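Local coordinates for hypothetical protein MG296 homolog (Mycoplasma pneumoniae, PDB 2I15), which is of unknown function, an all-alpha member of the Mg296 family whose crystal assembly contains three copies of the chain, at residues 46-51 with 104-109; 73-78 with 97-102. All blocks are in the same frame, centred on the assembly; numbering follows the deposited sequence.

Contact 1 (46-51 with 104-109)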
loop_
_atom_site.group_PDB
_atom_site.type_symbol
_atom_site.label_atom_id
_atom_site.label_comp_id
_atom_site.label_asym_id
_atom_site.label_seq_id
_atom_site.Cartn_x
_atom_site.Cartn_y
_atom_site.Cartn_z
ATOM N N LEU A 46 -9.766 8.397 -13.633
ATOM C CA LEU A 46 -9.210 7.196 -12.995
ATOM C C LEU A 46 -9.283 6.009 -13.950
ATOM O O LEU A 46 -9.731 4.917 -13.595
ATOM C CB LEU A 46 -9.928 6.845 -11.687
ATOM C CG LEU A 46 -9.321 5.615 -10.995
ATOM C CD1 LEU A 46 -7.803 5.552 -11.238
ATOM C CD2 LEU A 46 -9.654 5.621 -9.503
ATOM N N ILE A 47 -8.804 6.243 -15.165
ATOM C CA ILE A 47 -8.807 5.255 -16.234
ATOM C C ILE A 47 -8.277 3.889 -15.807
ATOM O O ILE A 47 -8.741 2.881 -16.315
ATOM C CB ILE A 47 -7.986 5.793 -17.462
ATOM C CG1 ILE A 47 -8.532 5.229 -18.780
ATOM C CG2 ILE A 47 -6.525 5.389 -17.353
ATOM C CD1 ILE A 47 -8.316 3.755 -18.959
ATOM N N TYR A 48 -7.345 3.851 -14.851
ATOM C CA TYR A 48 -6.726 2.585 -14.419
ATOM C C TYR A 48 -7.485 1.642 -13.475
ATOM O O TYR A 48 -6.980 0.578 -13.133
ATOM C CB TYR A 48 -5.336 2.865 -13.831
ATOM C CG TYR A 48 -4.490 3.748 -14.714
ATOM C CD1 TYR A 48 -4.276 5.082 -14.386
ATOM C CD2 TYR A 48 -3.943 3.263 -15.902
ATOM C CE1 TYR A 48 -3.548 5.931 -15.224
ATOM C CE2 TYR A 48 -3.215 4.096 -16.753
ATOM C CZ TYR A 48 -3.024 5.425 -16.401
ATOM O OH TYR A 48 -2.354 6.264 -17.256
ATOM N N GLU A 49 -8.686 2.020 -13.057
ATOM C CA GLU A 49 -9.497 1.172 -12.179
ATOM C C GLU A 49 -10.850 1.067 -12.843
ATOM O O GLU A 49 -11.768 0.383 -12.379
ATOM C CB GLU A 49 -9.690 1.835 -10.825
ATOM C CG GLU A 49 -8.373 2.219 -10.202
ATOM C CD GLU A 49 -7.996 1.273 -9.110
ATOM O OE1 GLU A 49 -8.403 1.531 -7.957
ATOM O OE2 GLU A 49 -7.336 0.258 -9.413
ATOM N N ASP A 50 -10.946 1.804 -13.934
ATOM C CA ASP A 50 -12.139 1.911 -14.712
ATOM C C ASP A 50 -12.465 0.642 -15.419
ATOM O O ASP A 50 -11.659 0.190 -16.248
ATOM C CB ASP A 50 -11.955 3.026 -15.752
ATOM C CG ASP A 50 -13.169 3.886 -15.902
ATOM O OD1 ASP A 50 -14.258 3.350 -16.197
ATOM O OD2 ASP A 50 -13.021 5.113 -15.730
ATOM N N ASP A 51 -13.613 0.038 -15.094
ATOM C CA ASP A 51 -13.976 -1.109 -15.890
ATOM C C ASP A 51 -14.064 -0.158 -17.066
ATOM O O ASP A 51 -14.907 0.749 -17.117
ATOM C CB ASP A 51 -15.349 -1.687 -15.546
ATOM C CG ASP A 51 -15.683 -2.884 -16.389
ATOM O OD1 ASP A 51 -16.854 -3.324 -16.374
ATOM O OD2 ASP A 51 -14.775 -3.388 -17.078
ATOM N N THR A 104 -0.846 -0.328 -10.031
ATOM C CA THR A 104 -0.726 -1.700 -9.540
ATOM C C THR A 104 -1.467 -2.767 -10.371
ATOM O O THR A 104 -0.874 -3.766 -10.784
ATOM C CB THR A 104 -1.183 -1.748 -8.054
ATOM O OG1 THR A 104 -0.080 -2.133 -7.224
ATOM C CG2 THR A 104 -2.310 -2.740 -7.861
ATOM N N LEU A 105 -2.757 -2.544 -10.614
ATOM C CA LEU A 105 -3.587 -3.479 -11.364
ATOM C C LEU A 105 -3.128 -3.510 -12.827
ATOM O O LEU A 105 -3.133 -4.557 -13.476
ATOM C CB LEU A 105 -5.053 -3.045 -11.274
ATOM C CG LEU A 105 -6.235 -3.974 -11.590
ATOM C CD1 LEU A 105 -6.025 -4.679 -12.904
ATOM C CD2 LEU A 105 -6.410 -4.956 -10.482
ATOM N N PHE A 106 -2.718 -2.343 -13.323
ATOM C CA PHE A 106 -2.219 -2.155 -14.686
ATOM C C PHE A 106 -0.940 -2.975 -14.857
ATOM O O PHE A 106 -0.763 -3.682 -15.847
ATOM C CB PHE A 106 -1.891 -0.678 -14.894
ATOM C CG PHE A 106 -1.545 -0.310 -16.311
ATOM C CD1 PHE A 106 -2.531 0.076 -17.208
ATOM C CD2 PHE A 106 -0.225 -0.333 -16.740
ATOM C CE1 PHE A 106 -2.206 0.440 -18.509
ATOM C CE2 PHE A 106 0.109 0.028 -18.046
ATOM C CZ PHE A 106 -0.886 0.413 -18.922
ATOM N N ILE A 107 -0.063 -2.888 -13.864
ATOM C CA ILE A 107 1.220 -3.578 -13.886
ATOM C C ILE A 107 1.137 -5.108 -13.878
ATOM O O ILE A 107 1.967 -5.773 -14.506
ATOM C CB ILE A 107 2.067 -3.068 -12.727
ATOM C CG1 ILE A 107 2.335 -1.571 -12.953
ATOM C CG2 ILE A 107 3.385 -3.851 -12.630
ATOM C CD1 ILE A 107 2.953 -0.886 -11.789
ATOM N N SER A 108 0.147 -5.669 -13.178
ATOM C CA SER A 108 -0.021 -7.127 -13.124
ATOM C C SER A 108 -0.474 -7.632 -14.486
ATOM O O SER A 108 0.008 -8.655 -14.966
ATOM C CB SER A 108 -1.064 -7.528 -12.076
ATOM O OG SER A 108 -0.607 -7.261 -10.766
ATOM N N ALA A 109 -1.412 -6.914 -15.102
ATOM C CA ALA A 109 -1.923 -7.274 -16.424
ATOM C C ALA A 109 -0.749 -7.339 -17.398
ATOM O O ALA A 109 -0.605 -8.290 -18.175
ATOM C CB ALA A 109 -2.916 -6.244 -16.897
#
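Tyr48 and Phe106 meet as an offset edge-to-face (T-shaped) aromatic pair, a worked example of how a loop without regular structure can be packed against a helix through a ring pair. The planes stand at 90° and the centroids are 5.6 Å apart. The touching atoms lie on one side of each ring: Tyr48 CD2 comes to 3.7 Å from Phe106 CD1, while Tyr48 CE2 sits 4.1 Å from that same Phe106 CD1. The tyrosine therefore presents its CD2-CE2 edge, offset to the CD1 side of Phe106, which CD2 approaches obliquely.

Phe106 CB already points toward the loop; with CG anti to the backbone N (chi1 -172°) the ring runs alongside the tyrosine and offers its CD1 side. In Tyr48, CG lies anti to the carbonyl carbon (chi1 -49°), and this turn brings the ring to the helix although its CB does not head there. The ring's rotation is also limited from within the loop, because Ile47 CG2 lies over the centre of one face, 3.4 Å above the plane.

In this all-alpha chain the pair joins the loop between helices 27-41 and 57-75 to helix 92-113, close to the kink at residues 105 and 106. Helix 57-75 supplies Phe68, which meets the Tyr48 ring at a small interplanar angle and Phe106 edge-to-face, making an aromatic cluster. Phe30 of the second subunit adds another edge-to-face partner for Phe106. The Tyr48 hydroxyl makes a weak hydrogen bond with Leu64 O.

Beside the rings the contact thins out. Glu49 bends its carboxylate toward the helix, OE2 reaching 4.4 Å from Leu105 CB, and no hydrogen bond crosses between 46-51 and 104-109.

Contact 2 (73-78 with 97-102)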
loop_
_atom_site.group_PDB
_atom_site.type_symbol
_atom_site.label_atom_id
_atom_site.label_comp_id
_atom_site.label_asym_id
_atom_site.label_seq_id
_atom_site.Cartn_x
_atom_site.Cartn_y
_atom_site.Cartn_z
ATOM N N GLU A 73 2.213 13.905 -13.595
ATOM C CA GLU A 73 2.173 15.318 -13.266
ATOM C C GLU A 73 1.551 15.572 -11.896
ATOM O O GLU A 73 2.039 16.402 -11.134
ATOM C CB GLU A 73 1.401 16.080 -14.354
ATOM C CG GLU A 73 1.959 17.454 -14.724
ATOM C CD GLU A 73 1.309 18.600 -13.957
ATOM O OE1 GLU A 73 0.070 18.559 -13.771
ATOM O OE2 GLU A 73 2.026 19.552 -13.557
ATOM N N VAL A 74 0.488 14.855 -11.561
ATOM C CA VAL A 74 -0.152 15.093 -10.277
ATOM C C VAL A 74 0.590 14.532 -9.074
ATOM O O VAL A 74 0.395 15.022 -7.963
ATOM C CB VAL A 74 -1.613 14.576 -10.253
ATOM C CG1 VAL A 74 -2.427 15.286 -11.325
ATOM C CG2 VAL A 74 -1.639 13.073 -10.450
ATOM N N VAL A 75 1.433 13.520 -9.269
ATOM C CA VAL A 75 2.166 12.953 -8.132
ATOM C C VAL A 75 3.533 13.574 -7.897
ATOM O O VAL A 75 4.058 13.485 -6.792
ATOM C CB VAL A 75 2.377 11.432 -8.262
ATOM C CG1 VAL A 75 1.033 10.725 -8.360
ATOM C CG2 VAL A 75 3.249 11.122 -9.469
ATOM N N LYS A 76 4.108 14.194 -8.928
ATOM C CA LYS A 76 5.428 14.813 -8.799
ATOM C C LYS A 76 5.348 16.084 -7.975
ATOM O O LYS A 76 5.629 17.167 -8.477
ATOM C CB LYS A 76 6.013 15.164 -10.169
ATOM C CG LYS A 76 5.153 16.114 -10.979
ATOM C CD LYS A 76 5.998 17.064 -11.804
ATOM C CE LYS A 76 5.109 18.020 -12.586
ATOM N NZ LYS A 76 5.592 18.210 -13.981
ATOM N N GLN A 77 4.991 15.959 -6.703
ATOM C CA GLN A 77 4.896 17.150 -5.897
ATOM C C GLN A 77 6.199 17.614 -5.310
ATOM O O GLN A 77 6.308 17.866 -4.116
ATOM C CB GLN A 77 3.826 17.024 -4.824
ATOM C CG GLN A 77 3.953 15.865 -3.881
ATOM C CD GLN A 77 2.589 15.464 -3.360
ATOM O OE1 GLN A 77 2.463 14.829 -2.313
ATOM N NE2 GLN A 77 1.547 15.831 -4.107
ATOM N N LEU A 78 7.193 17.689 -6.189
ATOM C CA LEU A 78 8.518 18.233 -5.889
ATOM C C LEU A 78 8.047 19.538 -6.515
ATOM O O LEU A 78 7.098 19.484 -7.320
ATOM C CB LEU A 78 9.591 17.589 -6.785
ATOM C CG LEU A 78 9.874 18.243 -8.149
ATOM C CD1 LEU A 78 11.313 17.961 -8.590
ATOM C CD2 LEU A 78 8.872 17.759 -9.197
ATOM N N GLN A 97 6.151 6.360 -5.478
ATOM C CA GLN A 97 5.327 5.392 -4.786
ATOM C C GLN A 97 3.887 5.624 -5.229
ATOM O O GLN A 97 3.185 4.672 -5.554
ATOM C CB GLN A 97 5.487 5.549 -3.270
ATOM C CG GLN A 97 4.792 4.447 -2.478
ATOM C CD GLN A 97 5.421 3.088 -2.704
ATOM O OE1 GLN A 97 4.737 2.071 -2.672
ATOM N NE2 GLN A 97 6.729 3.063 -2.924
ATOM N N SER A 98 3.469 6.889 -5.293
ATOM C CA SER A 98 2.104 7.244 -5.701
ATOM C C SER A 98 1.779 6.881 -7.150
ATOM O O SER A 98 0.657 6.485 -7.445
ATOM C CB SER A 98 1.870 8.732 -5.496
ATOM O OG SER A 98 2.098 9.082 -4.142
ATOM N N PHE A 99 2.751 7.030 -8.048
ATOM C CA PHE A 99 2.570 6.686 -9.456
ATOM C C PHE A 99 2.353 5.171 -9.559
ATOM O O PHE A 99 1.492 4.697 -10.314
ATOM C CB PHE A 99 3.814 7.044 -10.256
ATOM C CG PHE A 99 3.657 6.858 -11.745
ATOM C CD1 PHE A 99 3.034 7.833 -12.515
ATOM C CD2 PHE A 99 4.158 5.717 -12.382
ATOM C CE1 PHE A 99 2.915 7.689 -13.898
ATOM C CE2 PHE A 99 4.041 5.564 -13.770
ATOM C CZ PHE A 99 3.417 6.552 -14.526
ATOM N N TYR A 100 3.113 4.419 -8.770
ATOM C CA TYR A 100 3.006 2.968 -8.775
ATOM C C TYR A 100 1.716 2.476 -8.122
ATOM O O TYR A 100 1.022 1.613 -8.669
ATOM C CB TYR A 100 4.192 2.329 -8.032
ATOM C CG TYR A 100 3.995 0.841 -7.734
ATOM C CD1 TYR A 100 4.261 -0.135 -8.698
ATOM C CD2 TYR A 100 3.516 0.418 -6.485
ATOM C CE1 TYR A 100 4.065 -1.496 -8.423
ATOM C CE2 TYR A 100 3.313 -0.934 -6.203
ATOM C CZ TYR A 100 3.585 -1.881 -7.170
ATOM O OH TYR A 100 3.395 -3.217 -6.871
ATOM N N GLU A 101 1.405 2.996 -6.943
ATOM C CA GLU A 101 0.220 2.535 -6.244
ATOM C C GLU A 101 -1.063 2.724 -7.050
ATOM O O GLU A 101 -2.075 2.058 -6.797
ATOM C CB GLU A 101 0.136 3.210 -4.873
ATOM C CG GLU A 101 1.404 3.011 -4.039
ATOM C CD GLU A 101 1.214 3.320 -2.572
ATOM O OE1 GLU A 101 0.649 4.393 -2.270
ATOM O OE2 GLU A 101 1.638 2.494 -1.728
ATOM N N ALA A 102 -1.002 3.592 -8.054
ATOM C CA ALA A 102 -2.154 3.848 -8.919
ATOM C C ALA A 102 -2.152 2.896 -10.123
ATOM O O ALA A 102 -3.194 2.637 -10.713
ATOM C CB ALA A 102 -2.140 5.300 -9.406
#
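Val75 sets both its methyl groups against helix 92-113, illustrating how a single branched residue can seat the end of one helix on the side of another. Here the C-terminal end of helix 57-75 meets helix 92-113, the next helix in this all-alpha chain. The apolar contacts come first. Val75 CG1 lies 3.6 Å from Ser98 CB, and the same methyl is 4.1 Å from the backbone Phe99 N, so it rests against the main chain as well as a side chain. The other methyl, CG2, reaches Phe99 CB at 4.2 Å and approaches the phenylalanine ring at its edge, near the ring plane. The two side chains cross at about a right angle. With chi1 at -59°, CG1 stands anti to the carbonyl carbon and CG2 falls between the backbone N and the carbonyl carbon; this divides the methyls between the two neighbouring residues of the facing helix. Phe99 has its CG anti to the backbone N (chi1 -174°), and its side chain also packs against Phe68, Ser71 and Ser72 of helix 57-75.

The polar groups take no part across the contact. Ser98 meets the valine through CB, while its OG is hydrogen-bonded to Ser94 O of the same helix. Lys76 NZ and Glu73 OE2 form a long salt bridge within 73-78. Beyond Val75 the chain leaves the helix through inverse gamma turns centred on Lys76 and Gln77, the first marked by the bond from Gln77 N to Val75 O.

Between subunits, Leu11 of the second subunit packs on Val75, and Leu14 of that subunit on Phe99. Across 73-78 and 97-102 the contact is van der Waals packing of the valine methyls, with no hydrogen bond to fix its direction.

Overall arrangement
Both contacts use helix 92-113, at successive places along it, and their centres lie about 15 Å apart. Contact 1 is buried, about 4 Å from the centre of the chain; contact 2, about 16 Å from that centre, is only partly buried. Their chemistry differs accordingly: perpendicular aromatic rings in the interior, aliphatic packing farther out. Contact 1 brings in a loop, contact 2 the end of helix 57-75, and Phe68 of that helix touches side chains from both. The two sites also pack directly, Ile107 CD1 lying 3.4 Å from Tyr100 CD1, and the second subunit touches both.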